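Side-chain contacts in MymaA.19257.a.B3 (Mycobacterium marinum, PDB 6Q10), which is of unknown function, a predicted membrane-anchored or secreted mycobacterial protein whose soluble part, described here, contains a LytR_C family domain: residues V14-M19 with A90-A95; N124-A129 with I147-A152. All coordinates share one frame; numbering follows the deposited sequence.

Contact 1 of 2, residues V14-M19 with A90-A95. With EDO (1,2-ethanediol), chain B.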
loop_
_atom_site.group_PDB
_atom_site.type_symbol
_atom_site.label_atom_id
_atom_site.label_comp_id
_atom_site.label_asym_id
_atom_site.label_seq_id
_atom_site.Cartn_x
_atom_site.Cartn_y
_atom_site.Cartn_z
ATOM N N VAL A 14 -3.247 6.600 -10.833
ATOM C CA VAL A 14 -1.818 6.609 -11.123
ATOM C C VAL A 14 -1.471 5.284 -11.792
ATOM O O VAL A 14 -1.898 4.224 -11.323
ATOM C CB VAL A 14 -1.006 6.846 -9.845
ATOM C CG1 VAL A 14 0.461 6.659 -10.114
ATOM C CG2 VAL A 14 -1.284 8.267 -9.327
ATOM N N SER A 15 -0.727 5.337 -12.895
ATOM C CA SER A 15 -0.436 4.132 -13.664
ATOM C C SER A 15 0.619 3.266 -12.984
ATOM O O SER A 15 1.454 3.747 -12.205
ATOM C CB SER A 15 0.047 4.481 -15.083
ATOM O OG SER A 15 1.303 5.139 -15.022
ATOM N N ARG A 16 0.539 1.963 -13.254
ATOM C CA ARG A 16 1.605 1.052 -12.843
ATOM C C ARG A 16 2.955 1.551 -13.337
ATOM O O ARG A 16 3.970 1.468 -12.630
ATOM C CB ARG A 16 1.312 -0.349 -13.384
ATOM C CG ARG A 16 2.464 -1.314 -13.266
ATOM C CD ARG A 16 2.332 -2.471 -14.276
ATOM N NE ARG A 16 2.877 -2.103 -15.579
ATOM C CZ ARG A 16 2.210 -2.144 -16.729
ATOM N NH1 ARG A 16 0.951 -2.561 -16.763
ATOM N NH2 ARG A 16 2.812 -1.772 -17.848
ATOM N N THR A 17 2.989 2.064 -14.567
ATOM C CA THR A 17 4.250 2.508 -15.145
ATOM C C THR A 17 4.859 3.630 -14.326
ATOM O O THR A 17 6.046 3.589 -13.976
ATOM C CB THR A 17 4.014 2.949 -16.583
ATOM O OG1 THR A 17 3.543 1.832 -17.336
ATOM C CG2 THR A 17 5.282 3.518 -17.186
ATOM N N GLU A 18 4.046 4.624 -13.969
ATOM C CA GLU A 18 4.560 5.740 -13.195
ATOM C C GLU A 18 4.990 5.292 -11.809
ATOM O O GLU A 18 6.078 5.655 -11.346
ATOM C CB GLU A 18 3.513 6.844 -13.099
ATOM C CG GLU A 18 3.990 8.000 -12.206
ATOM C CD GLU A 18 3.083 9.210 -12.254
ATOM O OE1 GLU A 18 2.054 9.155 -12.959
ATOM O OE2 GLU A 18 3.396 10.221 -11.577
ATOM N N MET A 19 4.178 4.462 -11.141
ATOM C CA MET A 19 4.531 4.132 -9.765
ATOM C C MET A 19 5.732 3.199 -9.673
ATOM O O MET A 19 6.423 3.189 -8.649
ATOM C CB MET A 19 3.337 3.521 -9.037
ATOM C CG MET A 19 3.605 3.265 -7.518
ATOM S SD MET A 19 3.873 4.728 -6.465
ATOM C CE MET A 19 2.519 5.529 -7.264
ATOM N N ALA A 90 5.784 1.781 -1.151
ATOM C CA ALA A 90 6.095 0.725 -0.195
ATOM C C ALA A 90 4.873 -0.149 0.077
ATOM O O ALA A 90 4.980 -1.381 0.087
ATOM C CB ALA A 90 6.626 1.342 1.119
ATOM N N VAL A 91 3.711 0.477 0.311
ATOM C CA VAL A 91 2.486 -0.295 0.508
ATOM C C VAL A 91 2.181 -1.139 -0.728
ATOM O O VAL A 91 1.729 -2.286 -0.621
ATOM C CB VAL A 91 1.315 0.641 0.850
ATOM C CG1 VAL A 91 0.031 -0.168 1.031
ATOM C CG2 VAL A 91 1.639 1.414 2.141
ATOM N N TRP A 92 2.424 -0.588 -1.920
ATOM C CA TRP A 92 2.073 -1.305 -3.144
ATOM C C TRP A 92 2.871 -2.590 -3.326
ATOM O O TRP A 92 2.425 -3.498 -4.029
ATOM C CB TRP A 92 2.275 -0.337 -4.329
ATOM C CG TRP A 92 1.640 -0.701 -5.627
ATOM C CD1 TRP A 92 0.419 -1.267 -5.832
ATOM C CD2 TRP A 92 2.213 -0.478 -6.918
ATOM N NE1 TRP A 92 0.193 -1.398 -7.194
ATOM C CE2 TRP A 92 1.295 -0.939 -7.874
ATOM C CE3 TRP A 92 3.437 0.041 -7.347
ATOM C CZ2 TRP A 92 1.561 -0.875 -9.250
ATOM C CZ3 TRP A 92 3.689 0.111 -8.714
ATOM C CH2 TRP A 92 2.753 -0.339 -9.632
ATOM N N LEU A 93 4.059 -2.678 -2.715
ATOM C CA LEU A 93 4.818 -3.921 -2.737
ATOM C C LEU A 93 4.034 -5.072 -2.129
ATOM O O LEU A 93 4.098 -6.203 -2.618
ATOM C CB LEU A 93 6.122 -3.736 -1.957
ATOM C CG LEU A 93 7.099 -2.781 -2.613
ATOM C CD1 LEU A 93 8.207 -2.483 -1.595
ATOM C CD2 LEU A 93 7.702 -3.381 -3.898
ATOM N N VAL A 94 3.325 -4.813 -1.020
ATOM C CA VAL A 94 2.643 -5.881 -0.304
ATOM C C VAL A 94 1.149 -5.907 -0.616
ATOM O O VAL A 94 0.470 -6.870 -0.235
ATOM C CB VAL A 94 2.907 -5.791 1.213
ATOM C CG1 VAL A 94 4.406 -6.083 1.486
ATOM C CG2 VAL A 94 2.520 -4.411 1.781
ATOM N N ALA A 95 0.632 -4.911 -1.332
ATOM C CA ALA A 95 -0.743 -4.933 -1.849
ATOM C C ALA A 95 -0.704 -4.636 -3.344
ATOM O O ALA A 95 -1.232 -3.621 -3.812
ATOM C CB ALA A 95 -1.606 -3.912 -1.109
HETATM C C1 EDO B . -2.541 1.287 -11.026
HETATM O O1 EDO B . -3.471 2.205 -10.414
HETATM C C2 EDO B . -2.833 -0.150 -10.617
HETATM O O2 EDO B . -4.180 -0.494 -10.951
#
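The first turn of helix 16-20 lies beside the last turns of helix 85-94, with Met19 and Trp92 closest at 8.9 Å from CA to CA. The indole of Trp92 fills that gap. Its CG stands anti to the backbone N (chi1 -164°), and its six-membered ring reaches the short helix. Met19 meets CE3 and CZ3 of this ring, and Arg16 the CH2 end. CG of Met19 lies 3.2 Å from CE3 of Trp92, a tight approach, and CB rests against CZ3 at 3.4 Å. The methionine comes in obliquely. Its chain then bends at chi2 (65°) and chi3, so that the sulfur and CE turn away from the indole. The two side chains run past each other in opposite directions. Arg16 adds its aliphatic root. Its CG sits at the ring edge, in plane, 3.8 Å from CH2 of Trp92, and its CA lies 3.7 Å from the same CH2, approaching obliquely.

Ser15 is the N-cap of the short helix: its OG accepts from Glu18 N at 3.0 Å, with an N-H...O angle of 161°. Just before it, Val14 O accepts from O1 of a 1,2-ethanediol at 2.7 Å. The diol probably comes from the crystallisation liquor. Leu100 and Ile78 of the central sheet also touch Trp92, and the ring of His151 stacks with it. The indole thus links the N-terminal strand-helix piece to helix 85-94 beside the sheet. With no hydrogen bond across, the hold rests on close van der Waals contacts, and the guanidinium, which leads away, takes no part in it.

Contact 2 of 2, residues N124-A129 with I147-A152. With EDO (1,2-ethanediol), chain C.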
loop_
_atom_site.group_PDB
_atom_site.type_symbol
_atom_site.label_atom_id
_atom_site.label_comp_id
_atom_site.label_asym_id
_atom_site.label_seq_id
_atom_site.Cartn_x
_atom_site.Cartn_y
_atom_site.Cartn_z
ATOM N N ASN A 124 6.781 -12.900 -1.075
ATOM C CA ASN A 124 7.545 -13.879 -1.829
ATOM C C ASN A 124 8.998 -13.459 -1.670
ATOM O O ASN A 124 9.287 -12.474 -0.992
ATOM C CB ASN A 124 7.091 -13.977 -3.291
ATOM C CG ASN A 124 7.196 -12.664 -4.037
ATOM O OD1 ASN A 124 8.160 -11.912 -3.889
ATOM N ND2 ASN A 124 6.177 -12.366 -4.836
ATOM N N ASP A 125 9.911 -14.215 -2.282
ATOM C CA ASP A 125 11.326 -13.903 -2.104
ATOM C C ASP A 125 11.662 -12.517 -2.654
ATOM O O ASP A 125 12.460 -11.783 -2.059
ATOM C CB ASP A 125 12.196 -14.979 -2.755
ATOM C CG ASP A 125 12.247 -16.259 -1.939
ATOM O OD1 ASP A 125 11.748 -16.261 -0.788
ATOM O OD2 ASP A 125 12.804 -17.251 -2.446
ATOM N N ASP A 126 11.075 -12.137 -3.788
ATOM C CA ASP A 126 11.379 -10.821 -4.354
ATOM C C ASP A 126 10.879 -9.697 -3.441
ATOM O O ASP A 126 11.608 -8.732 -3.162
ATOM C CB ASP A 126 10.750 -10.682 -5.743
ATOM C CG ASP A 126 11.404 -11.579 -6.787
ATOM O OD1 ASP A 126 12.512 -12.120 -6.544
ATOM O OD2 ASP A 126 10.776 -11.762 -7.856
ATOM N N ILE A 127 9.612 -9.769 -3.014
ATOM C CA ILE A 127 9.077 -8.740 -2.136
ATOM C C ILE A 127 9.895 -8.669 -0.855
ATOM O O ILE A 127 10.252 -7.587 -0.380
ATOM C CB ILE A 127 7.589 -9.022 -1.838
ATOM C CG1 ILE A 127 6.742 -8.819 -3.111
ATOM C CG2 ILE A 127 7.122 -8.188 -0.674
ATOM C CD1 ILE A 127 5.335 -9.423 -3.028
ATOM N N ASP A 128 10.218 -9.830 -0.276
ATOM C CA ASP A 128 10.973 -9.845 0.970
ATOM C C ASP A 128 12.339 -9.208 0.789
ATOM O O ASP A 128 12.814 -8.495 1.680
ATOM C CB ASP A 128 11.102 -11.271 1.485
ATOM C CG ASP A 128 9.775 -11.834 1.976
ATOM O OD1 ASP A 128 8.727 -11.159 1.825
ATOM O OD2 ASP A 128 9.779 -12.966 2.508
ATOM N N ALA A 129 12.982 -9.452 -0.359
ATOM C CA ALA A 129 14.262 -8.813 -0.644
ATOM C C ALA A 129 14.121 -7.303 -0.680
ATOM O O ALA A 129 14.928 -6.575 -0.084
ATOM C CB ALA A 129 14.834 -9.344 -1.958
ATOM N N ILE A 147 11.796 -4.469 -8.067
ATOM C CA ILE A 147 10.573 -3.677 -7.966
ATOM C C ILE A 147 9.816 -3.719 -9.282
ATOM O O ILE A 147 8.586 -3.932 -9.320
ATOM C CB ILE A 147 10.902 -2.234 -7.550
ATOM C CG1 ILE A 147 11.412 -2.246 -6.122
ATOM C CG2 ILE A 147 9.662 -1.353 -7.691
ATOM C CD1 ILE A 147 12.050 -0.920 -5.653
ATOM N N ALA A 148 10.535 -3.495 -10.382
ATOM C CA ALA A 148 9.909 -3.554 -11.695
ATOM C C ALA A 148 9.303 -4.922 -11.954
ATOM O O ALA A 148 8.168 -5.010 -12.434
ATOM C CB ALA A 148 10.926 -3.194 -12.775
ATOM N N LYS A 149 10.008 -5.998 -11.574
ATOM C CA LYS A 149 9.504 -7.345 -11.828
ATOM C C LYS A 149 8.235 -7.629 -11.033
ATOM O O LYS A 149 7.287 -8.239 -11.549
ATOM C CB LYS A 149 10.583 -8.391 -11.509
ATOM C CG LYS A 149 10.049 -9.823 -11.616
ATOM C CD LYS A 149 11.066 -10.839 -11.118
ATOM C CE LYS A 149 10.444 -12.227 -10.987
ATOM N NZ LYS A 149 11.381 -13.181 -10.334
ATOM N N ILE A 150 8.202 -7.215 -9.768
ATOM C CA ILE A 150 7.019 -7.441 -8.947
ATOM C C ILE A 150 5.798 -6.838 -9.617
ATOM O O ILE A 150 4.764 -7.499 -9.788
ATOM C CB ILE A 150 7.250 -6.864 -7.541
ATOM C CG1 ILE A 150 8.318 -7.696 -6.843
ATOM C CG2 ILE A 150 5.952 -6.830 -6.718
ATOM C CD1 ILE A 150 8.981 -7.001 -5.663
ATOM N N HIS A 151 5.906 -5.591 -10.034
ATOM C CA HIS A 151 4.736 -4.910 -10.566
ATOM C C HIS A 151 4.446 -5.275 -12.012
ATOM O O HIS A 151 3.285 -5.200 -12.435
ATOM C CB HIS A 151 4.910 -3.408 -10.372
ATOM C CG HIS A 151 4.977 -3.048 -8.935
ATOM N ND1 HIS A 151 3.986 -3.406 -8.052
ATOM C CD2 HIS A 151 5.930 -2.429 -8.207
ATOM C CE1 HIS A 151 4.311 -2.993 -6.843
ATOM N NE2 HIS A 151 5.486 -2.391 -6.909
ATOM N N ALA A 152 5.440 -5.723 -12.770
ATOM C CA ALA A 152 5.149 -6.082 -14.146
ATOM C C ALA A 152 4.508 -7.438 -14.264
ATOM O O ALA A 152 3.965 -7.758 -15.328
ATOM C CB ALA A 152 6.428 -6.100 -14.975
HETATM C C1 EDO C . 16.279 -12.474 -6.035
HETATM O O1 EDO C . 16.506 -13.868 -6.279
HETATM C C2 EDO C . 15.531 -12.275 -4.718
HETATM O O2 EDO C . 14.342 -13.072 -4.708
HETATM O O HOH W 1 13.553 -13.296 -8.709
#
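Asp126 and Lys149 form a salt bridge at the outer side of two helices, with Lys149 NZ 2.9 Å from Asp126 OD2. The ammonium uses the OD2 lone pair that is syn to OD1. Lys149 runs out straight (chi1 174°, extended beyond CG), which carries NZ to the carboxylate, and the two side chains run roughly perpendicular. A water completes a second path: it donates to Asp126 OD1 at 2.7 Å and accepts from Lys149 NZ, also at 2.7 Å. OD1 takes one more bond, from O2 of a 1,2-ethanediol at 2.8 Å. Each carboxylate oxygen thus has a donor, and OD1 has two. The diol is probably a crystallisation additive. The nearby ammonium, with the water, would probably favour the charged carboxylate.

Helices 125-132 and 144-153 cross obliquely in broadly opposite directions; the axes of the short segments come within 9.8 Å, at 136°. Both follow the last strand of the mixed sheet in the chain, forming a C-terminal helical part of this soluble domain. Between them, under the salt bridge, lies Ile150. Its CD1 meets CG1 of Ile127 at 3.9 Å, the one side chain lying athwart the other. Its CG1 lies against CB of Asp126, so the aspartate offers carbon inward and oxygen outward. Val130 and Leu146 extend the apolar seam.

Helix 125-132 starts at Asn124, its N-cap. OD1 of Asn124 accepts from Ile127 N at 2.7 Å in a nearly straight bond, 174° at the hydrogen. Asn124 O accepts from Asp128 N at 2.9 Å, in the first regular turn.

In the fold
Contact 1 is the more buried and lies nearer the centre of the chain. Contact 2 is partly exposed and farther out. They share no helix, yet they touch, their centres 11 Å apart. His151 from 147-152 stacks with Trp92 from 90-95, while Ile127 approaches the backbone at Leu93. Helix 144-153 therefore packs against helix 85-94 and also reaches helix 16-20, through Thr20. Disulfide Cys97-Cys155 ties the chain beyond helices 85-94 and 144-153. The chemistry follows the place. Beside the sheet, contact 1 is van der Waals, with no hydrogen bond across. At the outer helix pair, contact 2 adds charge and water to an isoleucine pair. Each contact includes a helix start capped by a side-chain oxygen.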